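Local coordinates for small TOPRIM domain protein (Geobacillus stearothermophilus, PDB 2FCJ) that is of unknown function but carries a Toprim domain, a domain shared by topoisomerases and primases, and so probably acts on nucleic acids, at residues R84-R87 with A92-W95; V4-I9 with A104-R109; A39-L44 with R67-R72; S14-V19 with V27-T32; I9-S14 with D60-K65. One frame throughout, in Å; residues are numbered along the deposited sequence. Where two conformers were deposited one is given.

Contact 1: R84-R87 with A92-W95; sequences RAYR and APIW
Y86 lays one face of its phenol ring over the CD atom of P93, and nearly all of this small contact follows from that. Starting at the base of the side chain, CB rests against CB of A92 at 4.2 Å. With chi1 at -80°, CG stands beside the backbone N of Y86, and the ring is sent out over the proline. P93 CD then sits 3.3 Å from the ring centroid and 15° off the ring normal, which meets the criterion for a CH-pi interaction. Further out, CE1 and CZ of Y86 also meet CG of P93, so two proline methylenes lie along the ring. At the tip, Y86 OH is 3.4 Å from P93 CG and 3.8 Å from CZ2 of W95, whose side chain crosses that of the tyrosine at about a right angle. The ring of H96 also meets the phenol. An alanine here is likely to strip P93 CD of its aromatic cover and remove the hydroxyl beside W95 CZ2. This is a proline-aromatic CH-pi pair at a helix start: P93 holds the N-cap position of helix 94-103, and the loop after strand 78-80 closes onto it.

Contact 2: V4-I9 with A104-R109; sequences VEKVII and ARFDVR
F106 is packed against I8 and K6, which tie strand 6-10 of the Toprim sheet to the turn that ends helix 94-103. That turn is a Schellman motif, with R105 at the C-prime position and a positive phi of 77°. The tight part is apolar. I8 brings its CG1 branch up to the ring, CG1 lying 3.6 Å from F106 CZ, and its terminal CD1 sits over one face, 4.0 Å from the centroid and 27° off the normal, a CH-pi contact. L101 of the helix also touches both I8 and F106, and Y54 meets the ring edge-to-face. The solvent side belongs to K6: its extended methylenes still pack closely as they slide past the ring, CD lying 3.6 Å from F106 CE1, but its ammonium reaches a polar, hydrated rim. There NZ forms an off-centre cation-pi pair, 4.9 Å from the ring centroid, while its strongest partner is the carboxylate of E25, in a salt bridge. NZ also lies 2.9 Å from R105 O. A water molecule, which accepts from K6 NZ and donates to A104 O at 2.7 Å, is over the ring centre on the face opposite I8 CD1, 3.7 Å above the plane.

Contact 3: A39-L44 with R67-R72; sequences ARLEEL and RRQFRR
Two torsions bring L41 onto F70: in L41, CG is anti to the backbone N (chi1 -166°), which extends the isobutyl group across the gap between the helices, and in F70 a chi2 of 66° turns a ring face to the leucine. L41 has two conformers; in the one described, for which alone this contact holds, both methyls lie on the same face. CD1 is 3.9 Å from the ring centroid and 28° off the normal, a CH-pi contact, with F70 CZ its nearest atom at 3.5 Å. CD2 stands 3.8 Å above the ring plane, displaced toward the rim, and also touches CG of Q69 at 3.8 Å. The extended Q69 side chain runs past the leucine in the opposite direction; its NE2 donates to I36 O and to D38 OD1. A serine in place of F70 would probably leave both L41 methyls without the face they rest on and open a gap beside I9. Helices 38-47 and 61-73 meet on one side of the parallel sheet. On the sheet side F70 touches I9 of strand 6-10 and H79 of strand 78-80, L44 reaches I9, and a salt bridge from R72 to D38 also joins the two helices.

Contact 4: S14-V19 with V27-T32; sequences SDKQKV and VVIVCT
The methylenes of K16 overlap I29: CG comes within 3.5 Å of I29 CG2, closer than two such carbons normally sit. The lysine leaves helix 13-22 with CG anti to the backbone N (chi1 175°) and stays extended beyond it, so it runs out over the strand instead of along its own helix. Its successive atoms meet different parts of strand 28-31: CB and CG lie against the CG2 branch of I29, CD reaches CB of C31 at 3.8 Å, and NZ arrives beside the outer edge of the strand. The other branch of I29 turns to the next helical turn, where its CD1 meets CG1 of V19 at 3.7 Å. I29 is therefore gripped by two residues three positions apart on one helix face.

Measured on the short segments 14-19 and 28-31, helix and strand run nearly antiparallel, with 166° between their directions and 8.5 Å between their axes. This is the geometry of a beta-alpha-beta crossover, in which helix 13-22 leads the chain from strand 6-10 back to its parallel neighbour 28-31. V19 also touches I8, and K16 touches V10, so the helix covers both strands.

K16 NZ gives a weak hydrogen bond of 3.2 Å to I29 O, and another weak one to a water that accepts from C31 N at 2.9 Å. Strand 28-31 is the outermost on this side of the sheet, which probably explains why its backbone is open to a lysine and a water: the apolar overlap fixes the chain, and the ammonium adds its two weak hydrogen bonds at the edge.

Contact 5: I9-S14 with D60-K65; sequences IVEGRS and DEAGEK
The C-terminal end of the parallel strands of the Toprim fold, where this family usually has its acidic residues, brings E11 from the end of strand 6-10 toward A62 and G63 in the first turn of helix 61-73. E11 reaches across with CG anti to its own N (chi1 -176°) and the chain extended beyond, which carries the carboxylate well away from the strand. The touch is light: OE1 lies 4.1 Å from the methyl CB of A62 and 4.2 Å from G63 N, too far for a hydrogen bond, and the buried surface sums to only 72 Å². A water closes the gap, donating to E11 OE2 at 3.1 Å and to A62 O at 2.8 Å.

G63 N is already engaged. D60 occupies the N-cap position, and its OD1 accepts from G63 N at 2.9 Å with an N-H...O angle of 159°, the N-H arriving nearly end-on to the C-O bond. This capping bond fixes the D60 carboxylate on the side of the helix start that faces E11, and OD1 stands 5.5 Å from E11 OE1.

In the Toprim family a glutamate just after the first strand and a pair of aspartates after the third commonly gather round magnesium, and the positions of E11 and D60 are consistent with that pattern. G12 holds the N-cap position of helix 13-22, and its N gives a weak hydrogen bond to D15 OD2, while L66, one turn further along helix 61-73, also touches the E11 side chain.

In the fold
Strand 6-10 joins most of the set: contacts 2 and 5 share I9 on it, and contact 4 is linked to it by backbone bonds, I8 N to V28 O and V10 N to V30 O, both 2.9 Å. Contact 3 lies on one side of the sheet and reaches the strand through I9 CD1, 3.7 Å from F70 CE2. Contact 4 brings helix 13-22 onto the sheet, and K18 NZ in it meets A92 O of contact 1 at 2.6 Å. Contact 5 lies where relatives with this domain commonly bind magnesium, though no metal is present here; its centre is about 11 Å from that of contact 4. Contacts 1 and 3, with centres about 25 Å apart, flank the chain's centre on opposite sides.

Contact 1: R84-R87 with A92-W95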
# COMPACT_ATOMS: atom_id res chain seq x y z
N ARG A 84 12.02 -8.83 -0.08
CA ARG A 84 12.56 -8.55 -1.40
C ARG A 84 12.88 -9.86 -2.13
O ARG A 84 13.10 -9.87 -3.35
CB ARG A 84 13.76 -7.61 -1.35
CG ARG A 84 14.96 -8.18 -0.61
CD ARG A 84 16.07 -7.16 -0.42
NE ARG A 84 15.77 -6.16 0.60
CZ ARG A 84 16.05 -6.30 1.89
NH1 ARG A 84 16.59 -7.43 2.34
NH2 ARG A 84 15.77 -5.33 2.74
N ALA A 85 12.78 -10.98 -1.42
CA ALA A 85 12.92 -12.31 -2.02
C ALA A 85 11.72 -12.73 -2.88
O ALA A 85 11.81 -13.64 -3.69
CB ALA A 85 13.21 -13.37 -0.96
N TYR A 86 10.60 -12.03 -2.73
CA TYR A 86 9.45 -12.26 -3.60
C TYR A 86 9.35 -11.15 -4.68
O TYR A 86 8.71 -11.34 -5.71
CB TYR A 86 8.14 -12.39 -2.78
CG TYR A 86 7.89 -13.75 -2.10
CD1 TYR A 86 7.62 -14.90 -2.85
CD2 TYR A 86 7.74 -13.85 -0.72
CE1 TYR A 86 7.35 -16.14 -2.23
CE2 TYR A 86 7.46 -15.07 -0.10
CZ TYR A 86 7.26 -16.21 -0.84
OH TYR A 86 6.99 -17.41 -0.19
N ARG A 87 10.02 -10.03 -4.44
CA ARG A 87 10.22 -9.02 -5.49
C ARG A 87 9.03 -8.08 -5.71
O ARG A 87 9.13 -6.87 -5.52
CB ARG A 87 10.59 -9.69 -6.81
CG ARG A 87 11.29 -8.75 -7.78
CD ARG A 87 11.47 -9.41 -9.15
NE ARG A 87 11.69 -8.42 -10.20
CZ ARG A 87 11.90 -8.72 -11.48
NH1 ARG A 87 12.08 -7.76 -12.37
NH2 ARG A 87 11.91 -9.99 -11.87
N ALA A 92 4.03 -12.21 -4.65
CA ALA A 92 4.02 -12.72 -3.28
C ALA A 92 2.81 -13.58 -3.01
O ALA A 92 1.72 -13.31 -3.51
CB ALA A 92 4.09 -11.56 -2.29
N PRO A 93 2.98 -14.64 -2.22
CA PRO A 93 1.83 -15.44 -1.85
C PRO A 93 0.84 -14.63 -1.04
O PRO A 93 1.23 -13.72 -0.29
CB PRO A 93 2.43 -16.55 -0.96
CG PRO A 93 3.87 -16.52 -1.17
CD PRO A 93 4.23 -15.14 -1.62
N ILE A 94 -0.43 -14.96 -1.19
CA ILE A 94 -1.47 -14.28 -0.43
C ILE A 94 -1.16 -14.25 1.07
O ILE A 94 -1.34 -13.22 1.72
CB ILE A 94 -2.86 -14.88 -0.73
CG1 ILE A 94 -3.26 -14.56 -2.18
CG2 ILE A 94 -3.90 -14.31 0.22
CD1 ILE A 94 -4.63 -15.09 -2.59
N TRP A 95 -0.65 -15.34 1.62
CA TRP A 95 -0.40 -15.40 3.05
C TRP A 95 0.71 -14.43 3.44
O TRP A 95 0.69 -13.89 4.55
CB TRP A 95 -0.12 -16.85 3.53
CG TRP A 95 1.10 -17.43 2.96
CD1 TRP A 95 1.19 -18.22 1.86
CD2 TRP A 95 2.43 -17.20 3.41
NE1 TRP A 95 2.50 -18.54 1.62
CE2 TRP A 95 3.28 -17.93 2.56
CE3 TRP A 95 2.99 -16.49 4.48
CZ2 TRP A 95 4.66 -17.92 2.71
CZ3 TRP A 95 4.37 -16.52 4.65
CH2 TRP A 95 5.18 -17.23 3.77

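Contact 2: V4-I9 with A104-R109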
# COMPACT_ATOMS: atom_id res chain seq x y z
N VAL A 4 -13.39 5.58 8.51
CA VAL A 4 -12.26 4.91 7.90
C VAL A 4 -11.06 5.84 7.92
O VAL A 4 -11.18 7.01 7.52
CB VAL A 4 -12.59 4.48 6.45
CG1 VAL A 4 -11.36 3.90 5.77
CG2 VAL A 4 -13.72 3.48 6.46
N GLU A 5 -9.95 5.37 8.49
CA GLU A 5 -8.75 6.20 8.65
C GLU A 5 -7.55 5.68 7.87
O GLU A 5 -6.63 6.44 7.56
CB GLU A 5 -8.35 6.29 10.12
CG GLU A 5 -9.46 6.74 11.04
CD GLU A 5 -8.95 7.55 12.20
OE1 GLU A 5 -7.98 7.12 12.85
OE2 GLU A 5 -9.50 8.64 12.43
N LYS A 6 -7.55 4.39 7.58
CA LYS A 6 -6.38 3.77 6.96
C LYS A 6 -6.45 3.86 5.47
O LYS A 6 -7.49 3.62 4.87
CB LYS A 6 -6.29 2.32 7.39
CG LYS A 6 -6.09 2.18 8.89
CD LYS A 6 -5.95 0.72 9.27
CE LYS A 6 -6.12 0.54 10.77
NZ LYS A 6 -5.75 -0.84 11.15
N VAL A 7 -5.28 4.06 4.87
CA VAL A 7 -5.13 4.17 3.43
C VAL A 7 -3.87 3.41 3.01
O VAL A 7 -2.80 3.59 3.62
CB VAL A 7 -4.94 5.63 3.03
CG1 VAL A 7 -4.78 5.75 1.51
CG2 VAL A 7 -6.12 6.48 3.51
N ILE A 8 -3.99 2.52 2.02
CA ILE A 8 -2.82 1.88 1.40
C ILE A 8 -2.72 2.36 -0.03
O ILE A 8 -3.70 2.31 -0.78
CB ILE A 8 -2.94 0.34 1.43
CG1 ILE A 8 -2.95 -0.15 2.88
CG2 ILE A 8 -1.77 -0.34 0.69
CD1 ILE A 8 -3.40 -1.58 3.01
N ILE A 9 -1.53 2.80 -0.41
CA ILE A 9 -1.25 3.22 -1.78
C ILE A 9 -0.37 2.18 -2.44
O ILE A 9 0.60 1.70 -1.84
CB ILE A 9 -0.56 4.59 -1.79
CG1 ILE A 9 -1.43 5.62 -1.06
CG2 ILE A 9 -0.25 5.04 -3.22
CD1 ILE A 9 -0.75 6.95 -0.79
N ALA A 104 1.63 -4.71 10.23
CA ALA A 104 1.34 -3.28 10.29
C ALA A 104 -0.01 -2.96 10.94
O ALA A 104 -0.48 -1.83 10.88
CB ALA A 104 1.41 -2.68 8.87
N ARG A 105 -0.63 -3.96 11.56
CA ARG A 105 -1.85 -3.76 12.34
C ARG A 105 -3.14 -3.60 11.53
O ARG A 105 -4.13 -3.11 12.05
CB ARG A 105 -1.69 -2.62 13.35
CG ARG A 105 -0.68 -2.93 14.45
CD ARG A 105 -0.52 -1.78 15.42
NE ARG A 105 0.80 -1.78 16.06
CZ ARG A 105 1.88 -1.20 15.55
NH1 ARG A 105 1.80 -0.56 14.39
NH2 ARG A 105 3.03 -1.26 16.19
N PHE A 106 -3.16 -4.13 10.31
CA PHE A 106 -4.40 -4.27 9.58
C PHE A 106 -5.11 -5.56 9.98
O PHE A 106 -4.48 -6.64 10.12
CB PHE A 106 -4.11 -4.31 8.08
CG PHE A 106 -3.68 -2.99 7.51
CD1 PHE A 106 -4.63 -2.10 7.04
CD2 PHE A 106 -2.35 -2.61 7.46
CE1 PHE A 106 -4.26 -0.88 6.49
CE2 PHE A 106 -1.99 -1.37 6.95
CZ PHE A 106 -2.95 -0.52 6.47
N ASP A 107 -6.45 -5.50 10.01
CA ASP A 107 -7.29 -6.69 10.07
C ASP A 107 -7.25 -7.39 8.73
O ASP A 107 -7.66 -6.83 7.72
CB ASP A 107 -8.75 -6.30 10.32
CG ASP A 107 -8.99 -5.78 11.71
OD1 ASP A 107 -8.04 -5.74 12.51
OD2 ASP A 107 -10.15 -5.44 12.02
N VAL A 108 -6.83 -8.66 8.74
CA VAL A 108 -6.85 -9.47 7.53
C VAL A 108 -7.77 -10.67 7.71
O VAL A 108 -8.01 -11.11 8.84
CB VAL A 108 -5.42 -9.92 7.15
CG1 VAL A 108 -4.51 -8.71 7.07
CG2 VAL A 108 -4.88 -10.91 8.18
N ARG A 109 -8.30 -11.16 6.61
CA ARG A 109 -9.11 -12.40 6.61
C ARG A 109 -8.27 -13.62 7.01
O ARG A 109 -7.18 -13.83 6.49
CB ARG A 109 -9.73 -12.61 5.24
CG ARG A 109 -10.68 -11.49 4.80
CD ARG A 109 -11.22 -11.74 3.40
NE ARG A 109 -12.01 -12.97 3.33
CZ ARG A 109 -13.28 -13.08 3.72
NH1 ARG A 109 -13.91 -12.03 4.25
NH2 ARG A 109 -13.92 -14.24 3.60
O HOH W 1 -2.82 -0.48 10.57

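Contact 3: A39-L44 with R67-R72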
# COMPACT_ATOMS: atom_id res chain seq x y z
N ALA A 39 2.44 16.90 -8.52
CA ALA A 39 1.27 17.70 -8.17
C ALA A 39 0.11 16.83 -7.69
O ALA A 39 -0.58 17.17 -6.72
CB ALA A 39 0.84 18.57 -9.35
N ARG A 40 -0.13 15.71 -8.35
CA ARG A 40 -1.17 14.79 -7.89
C ARG A 40 -0.83 14.18 -6.52
O ARG A 40 -1.68 14.04 -5.65
CB ARG A 40 -1.43 13.69 -8.92
CG ARG A 40 -2.07 14.17 -10.23
CD ARG A 40 -2.36 12.99 -11.16
NE ARG A 40 -3.23 12.00 -10.52
CZ ARG A 40 -4.52 11.85 -10.80
NH1 ARG A 40 -5.23 10.94 -10.16
NH2 ARG A 40 -5.10 12.61 -11.72
N LEU A 41 0.45 13.90 -6.30
CA LEU A 41 0.89 13.40 -5.00
C LEU A 41 0.72 14.44 -3.90
O LEU A 41 0.29 14.11 -2.81
CB LEU A 41 2.35 12.95 -5.10
CG LEU A 41 2.84 12.10 -3.94
CD1 LEU A 41 1.84 11.00 -3.61
CD2 LEU A 41 4.20 11.51 -4.26
N GLU A 42 1.07 15.69 -4.18
CA GLU A 42 0.86 16.75 -3.21
C GLU A 42 -0.61 16.89 -2.87
O GLU A 42 -0.97 17.06 -1.70
CB GLU A 42 1.40 18.09 -3.74
CG GLU A 42 1.17 19.29 -2.82
CD GLU A 42 1.73 20.58 -3.39
OE1 GLU A 42 2.12 20.59 -4.57
OE2 GLU A 42 1.77 21.58 -2.64
N GLU A 43 -1.47 16.86 -3.89
CA GLU A 43 -2.91 16.92 -3.67
C GLU A 43 -3.37 15.78 -2.77
O GLU A 43 -4.17 15.98 -1.85
CB GLU A 43 -3.66 16.84 -4.99
CG GLU A 43 -3.62 18.11 -5.81
CD GLU A 43 -4.58 18.05 -6.99
OE1 GLU A 43 -5.17 16.97 -7.22
OE2 GLU A 43 -4.75 19.07 -7.68
N LEU A 44 -2.92 14.57 -3.09
CA LEU A 44 -3.25 13.42 -2.27
C LEU A 44 -2.79 13.60 -0.83
O LEU A 44 -3.54 13.31 0.10
CB LEU A 44 -2.62 12.17 -2.88
CG LEU A 44 -3.00 10.83 -2.28
CD1 LEU A 44 -4.50 10.60 -2.44
CD2 LEU A 44 -2.19 9.74 -2.97
N ARG A 67 8.99 4.98 -4.17
CA ARG A 67 9.34 5.26 -2.78
C ARG A 67 10.13 6.55 -2.65
O ARG A 67 9.91 7.33 -1.72
CB ARG A 67 10.14 4.12 -2.16
CG ARG A 67 9.33 2.87 -1.96
CD ARG A 67 10.05 1.94 -1.02
NE ARG A 67 9.45 0.63 -1.04
CZ ARG A 67 8.34 0.31 -0.37
NH1 ARG A 67 7.74 1.22 0.39
NH2 ARG A 67 7.86 -0.92 -0.45
N ARG A 68 11.07 6.78 -3.56
CA ARG A 68 11.89 7.97 -3.50
C ARG A 68 11.04 9.22 -3.67
O ARG A 68 11.23 10.22 -2.96
CB ARG A 68 12.97 7.92 -4.58
CG ARG A 68 13.95 9.07 -4.44
CD ARG A 68 15.11 8.92 -5.40
NE ARG A 68 14.63 8.60 -6.73
CZ ARG A 68 15.35 8.01 -7.67
NH1 ARG A 68 16.62 7.70 -7.45
NH2 ARG A 68 14.81 7.76 -8.85
N GLN A 69 10.09 9.16 -4.60
CA GLN A 69 9.17 10.28 -4.80
C GLN A 69 8.38 10.55 -3.53
O GLN A 69 8.18 11.71 -3.13
CB GLN A 69 8.23 9.98 -5.96
CG GLN A 69 7.40 11.17 -6.34
CD GLN A 69 6.37 10.84 -7.38
OE1 GLN A 69 6.02 9.67 -7.58
NE2 GLN A 69 5.87 11.87 -8.04
N PHE A 70 7.89 9.49 -2.91
CA PHE A 70 7.12 9.64 -1.68
C PHE A 70 7.94 10.22 -0.54
O PHE A 70 7.43 10.99 0.27
CB PHE A 70 6.47 8.31 -1.25
CG PHE A 70 5.10 8.08 -1.86
CD1 PHE A 70 4.95 7.90 -3.22
CD2 PHE A 70 3.96 8.09 -1.08
CE1 PHE A 70 3.68 7.69 -3.79
CE2 PHE A 70 2.70 7.87 -1.64
CZ PHE A 70 2.57 7.68 -2.99
N ARG A 71 9.20 9.81 -0.42
CA ARG A 71 10.02 10.34 0.67
C ARG A 71 10.20 11.85 0.54
O ARG A 71 10.26 12.57 1.55
CB ARG A 71 11.37 9.62 0.71
CG ARG A 71 11.29 8.20 1.25
CD ARG A 71 12.65 7.72 1.71
NE ARG A 71 13.60 7.75 0.60
CZ ARG A 71 13.79 6.74 -0.24
NH1 ARG A 71 13.13 5.60 -0.06
NH2 ARG A 71 14.68 6.85 -1.22
N ARG A 72 10.15 12.33 -0.71
CA ARG A 72 10.30 13.75 -1.02
C ARG A 72 8.97 14.51 -0.92
O ARG A 72 8.91 15.60 -0.35
CB ARG A 72 10.93 13.91 -2.41
CG ARG A 72 11.04 15.35 -2.93
CD ARG A 72 11.81 15.43 -4.26
NE ARG A 72 11.24 14.55 -5.29
CZ ARG A 72 10.23 14.88 -6.09
NH1 ARG A 72 9.68 16.09 -6.00
NH2 ARG A 72 9.78 14.02 -6.99

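Contact 4: S14-V19 with V27-T32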
# COMPACT_ATOMS: atom_id res chain seq x y z
N SER A 14 -3.58 -4.74 -10.17
CA SER A 14 -3.66 -6.06 -9.58
C SER A 14 -3.22 -6.04 -8.13
O SER A 14 -3.74 -6.79 -7.30
CB SER A 14 -2.85 -7.09 -10.39
OG SER A 14 -1.52 -6.65 -10.59
N ASP A 15 -2.27 -5.16 -7.81
CA ASP A 15 -1.83 -4.99 -6.42
C ASP A 15 -3.05 -4.58 -5.60
O ASP A 15 -3.22 -5.06 -4.48
CB ASP A 15 -0.81 -3.86 -6.28
CG ASP A 15 0.50 -4.14 -6.97
OD1 ASP A 15 0.75 -5.31 -7.36
OD2 ASP A 15 1.27 -3.17 -7.16
N LYS A 16 -3.81 -3.62 -6.10
CA LYS A 16 -4.96 -3.09 -5.38
C LYS A 16 -6.00 -4.17 -5.11
O LYS A 16 -6.45 -4.33 -3.98
CB LYS A 16 -5.58 -1.94 -6.18
CG LYS A 16 -6.87 -1.40 -5.59
CD LYS A 16 -7.05 0.03 -6.07
CE LYS A 16 -8.50 0.46 -6.07
NZ LYS A 16 -8.61 1.87 -6.52
N GLN A 17 -6.35 -4.93 -6.14
CA GLN A 17 -7.31 -6.00 -5.98
C GLN A 17 -6.82 -7.07 -4.99
O GLN A 17 -7.58 -7.56 -4.16
CB GLN A 17 -7.64 -6.62 -7.34
CG GLN A 17 -8.11 -5.59 -8.35
CD GLN A 17 -9.57 -5.18 -8.15
OE1 GLN A 17 -10.48 -5.87 -8.62
NE2 GLN A 17 -9.78 -4.05 -7.49
N LYS A 18 -5.54 -7.40 -5.07
CA LYS A 18 -4.95 -8.41 -4.19
C LYS A 18 -4.96 -7.96 -2.73
O LYS A 18 -5.32 -8.73 -1.84
CB LYS A 18 -3.52 -8.67 -4.63
CG LYS A 18 -2.80 -9.73 -3.85
CD LYS A 18 -1.61 -10.21 -4.65
CE LYS A 18 -0.95 -11.39 -3.98
NZ LYS A 18 -0.14 -12.12 -4.98
N VAL A 19 -4.55 -6.72 -2.50
CA VAL A 19 -4.63 -6.15 -1.17
C VAL A 19 -6.07 -6.15 -0.63
O VAL A 19 -6.32 -6.55 0.51
CB VAL A 19 -4.09 -4.72 -1.14
CG1 VAL A 19 -4.42 -4.06 0.18
CG2 VAL A 19 -2.59 -4.72 -1.39
N VAL A 27 -10.57 -0.15 4.05
CA VAL A 27 -9.33 0.61 3.91
C VAL A 27 -9.44 1.24 2.55
O VAL A 27 -9.90 0.59 1.61
CB VAL A 27 -8.10 -0.34 3.94
CG1 VAL A 27 -6.83 0.41 3.54
CG2 VAL A 27 -7.95 -0.99 5.31
N VAL A 28 -9.09 2.52 2.44
CA VAL A 28 -9.04 3.13 1.13
C VAL A 28 -7.76 2.65 0.46
O VAL A 28 -6.67 2.82 1.01
CB VAL A 28 -9.01 4.66 1.21
CG1 VAL A 28 -9.01 5.27 -0.19
CG2 VAL A 28 -10.18 5.20 2.05
N ILE A 29 -7.89 2.10 -0.74
CA ILE A 29 -6.74 1.67 -1.51
C ILE A 29 -6.63 2.53 -2.74
O ILE A 29 -7.55 2.57 -3.57
CB ILE A 29 -6.83 0.20 -1.93
CG1 ILE A 29 -7.09 -0.68 -0.71
CG2 ILE A 29 -5.52 -0.22 -2.60
CD1 ILE A 29 -7.34 -2.13 -1.07
N VAL A 30 -5.54 3.29 -2.81
CA VAL A 30 -5.29 4.17 -3.92
C VAL A 30 -4.26 3.52 -4.83
O VAL A 30 -3.22 3.03 -4.38
CB VAL A 30 -4.73 5.52 -3.42
CG1 VAL A 30 -4.36 6.42 -4.60
CG2 VAL A 30 -5.73 6.20 -2.48
N CYS A 31 -4.58 3.45 -6.11
CA CYS A 31 -3.65 2.96 -7.10
C CYS A 31 -3.10 4.11 -7.93
O CYS A 31 -3.86 4.94 -8.43
CB CYS A 31 -4.35 1.93 -7.98
SG CYS A 31 -3.32 1.22 -9.27
N THR A 32 -1.78 4.23 -8.03
CA THR A 32 -1.21 5.33 -8.79
C THR A 32 -1.27 5.06 -10.29
O THR A 32 -1.07 5.96 -11.10
CB THR A 32 0.25 5.61 -8.39
OG1 THR A 32 1.06 4.47 -8.70
CG2 THR A 32 0.34 5.90 -6.89
O HOH W 2 -7.07 4.61 -7.08

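Contact 5: I9-S14 with D60-K65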
# COMPACT_ATOMS: atom_id res chain seq x y z
N ILE A 9 -1.53 2.80 -0.41
CA ILE A 9 -1.25 3.22 -1.78
C ILE A 9 -0.37 2.18 -2.44
O ILE A 9 0.60 1.70 -1.84
CB ILE A 9 -0.56 4.59 -1.79
CG1 ILE A 9 -1.43 5.62 -1.06
CG2 ILE A 9 -0.25 5.04 -3.22
CD1 ILE A 9 -0.75 6.95 -0.79
N VAL A 10 -0.77 1.75 -3.63
CA VAL A 10 -0.00 0.81 -4.44
C VAL A 10 0.14 1.35 -5.85
O VAL A 10 -0.56 2.29 -6.24
CB VAL A 10 -0.70 -0.58 -4.51
CG1 VAL A 10 -0.78 -1.21 -3.11
CG2 VAL A 10 -2.09 -0.46 -5.12
N GLU A 11 1.02 0.72 -6.62
CA GLU A 11 1.33 1.20 -7.96
C GLU A 11 0.41 0.61 -9.02
O GLU A 11 0.10 1.27 -10.02
CB GLU A 11 2.80 0.92 -8.31
CG GLU A 11 3.23 1.49 -9.67
CD GLU A 11 4.75 1.45 -9.88
OE1 GLU A 11 5.43 0.63 -9.21
OE2 GLU A 11 5.25 2.20 -10.75
N GLY A 12 -0.03 -0.62 -8.80
CA GLY A 12 -0.63 -1.43 -9.87
C GLY A 12 -2.04 -1.90 -9.57
O GLY A 12 -2.39 -2.16 -8.42
N ARG A 13 -2.85 -2.04 -10.62
CA ARG A 13 -4.25 -2.42 -10.45
C ARG A 13 -4.38 -3.77 -9.75
O ARG A 13 -5.26 -3.95 -8.91
CB ARG A 13 -4.94 -2.50 -11.81
CG ARG A 13 -6.45 -2.50 -11.75
CD ARG A 13 -7.05 -3.25 -12.93
NE ARG A 13 -8.19 -2.54 -13.51
CZ ARG A 13 -9.44 -2.67 -13.10
NH1 ARG A 13 -9.73 -3.47 -12.07
NH2 ARG A 13 -10.41 -1.99 -13.69
N SER A 14 -3.58 -4.74 -10.17
CA SER A 14 -3.66 -6.06 -9.58
C SER A 14 -3.22 -6.04 -8.13
O SER A 14 -3.74 -6.79 -7.30
CB SER A 14 -2.85 -7.09 -10.39
OG SER A 14 -1.52 -6.65 -10.59
N ASP A 60 11.60 -3.58 -6.36
CA ASP A 60 12.31 -3.50 -7.63
C ASP A 60 12.53 -2.03 -7.99
O ASP A 60 12.27 -1.15 -7.17
CB ASP A 60 11.59 -4.26 -8.75
CG ASP A 60 10.25 -3.64 -9.14
OD1 ASP A 60 9.98 -2.46 -8.82
OD2 ASP A 60 9.47 -4.34 -9.82
N GLU A 61 13.01 -1.76 -9.19
CA GLU A 61 13.44 -0.40 -9.56
C GLU A 61 12.28 0.59 -9.60
O GLU A 61 12.31 1.66 -8.97
CB GLU A 61 14.18 -0.43 -10.91
CG GLU A 61 15.13 -1.63 -11.07
CD GLU A 61 14.34 -2.95 -11.27
OE1 GLU A 61 13.91 -3.03 -12.79
OE2 GLU A 61 14.23 -3.95 -10.52
N ALA A 62 11.22 0.21 -10.30
CA ALA A 62 10.06 1.07 -10.41
C ALA A 62 9.53 1.36 -9.01
O ALA A 62 9.11 2.48 -8.73
CB ALA A 62 9.00 0.42 -11.27
N GLY A 63 9.53 0.34 -8.15
CA GLY A 63 9.02 0.48 -6.80
C GLY A 63 9.85 1.46 -6.00
O GLY A 63 9.32 2.31 -5.29
N GLU A 64 11.17 1.37 -6.16
CA GLU A 64 12.11 2.23 -5.47
C GLU A 64 11.98 3.68 -5.94
O GLU A 64 12.07 4.62 -5.13
CB GLU A 64 13.55 1.71 -5.67
CG GLU A 64 14.52 2.21 -4.63
CD GLU A 64 14.33 1.55 -3.27
OE1 GLU A 64 13.23 1.05 -2.99
OE2 GLU A 64 15.30 1.52 -2.49
N LYS A 65 11.70 3.87 -7.22
CA LYS A 65 11.45 5.20 -7.77
C LYS A 65 10.24 5.86 -7.10
O LYS A 65 10.23 7.05 -6.77
CB LYS A 65 11.21 5.11 -9.27
CG LYS A 65 11.05 6.45 -9.97
CD LYS A 65 11.40 6.35 -11.45
CE LYS A 65 10.21 5.82 -12.26
NZ LYS A 65 10.33 6.14 -13.72
O HOH W 3 7.70 4.03 -10.57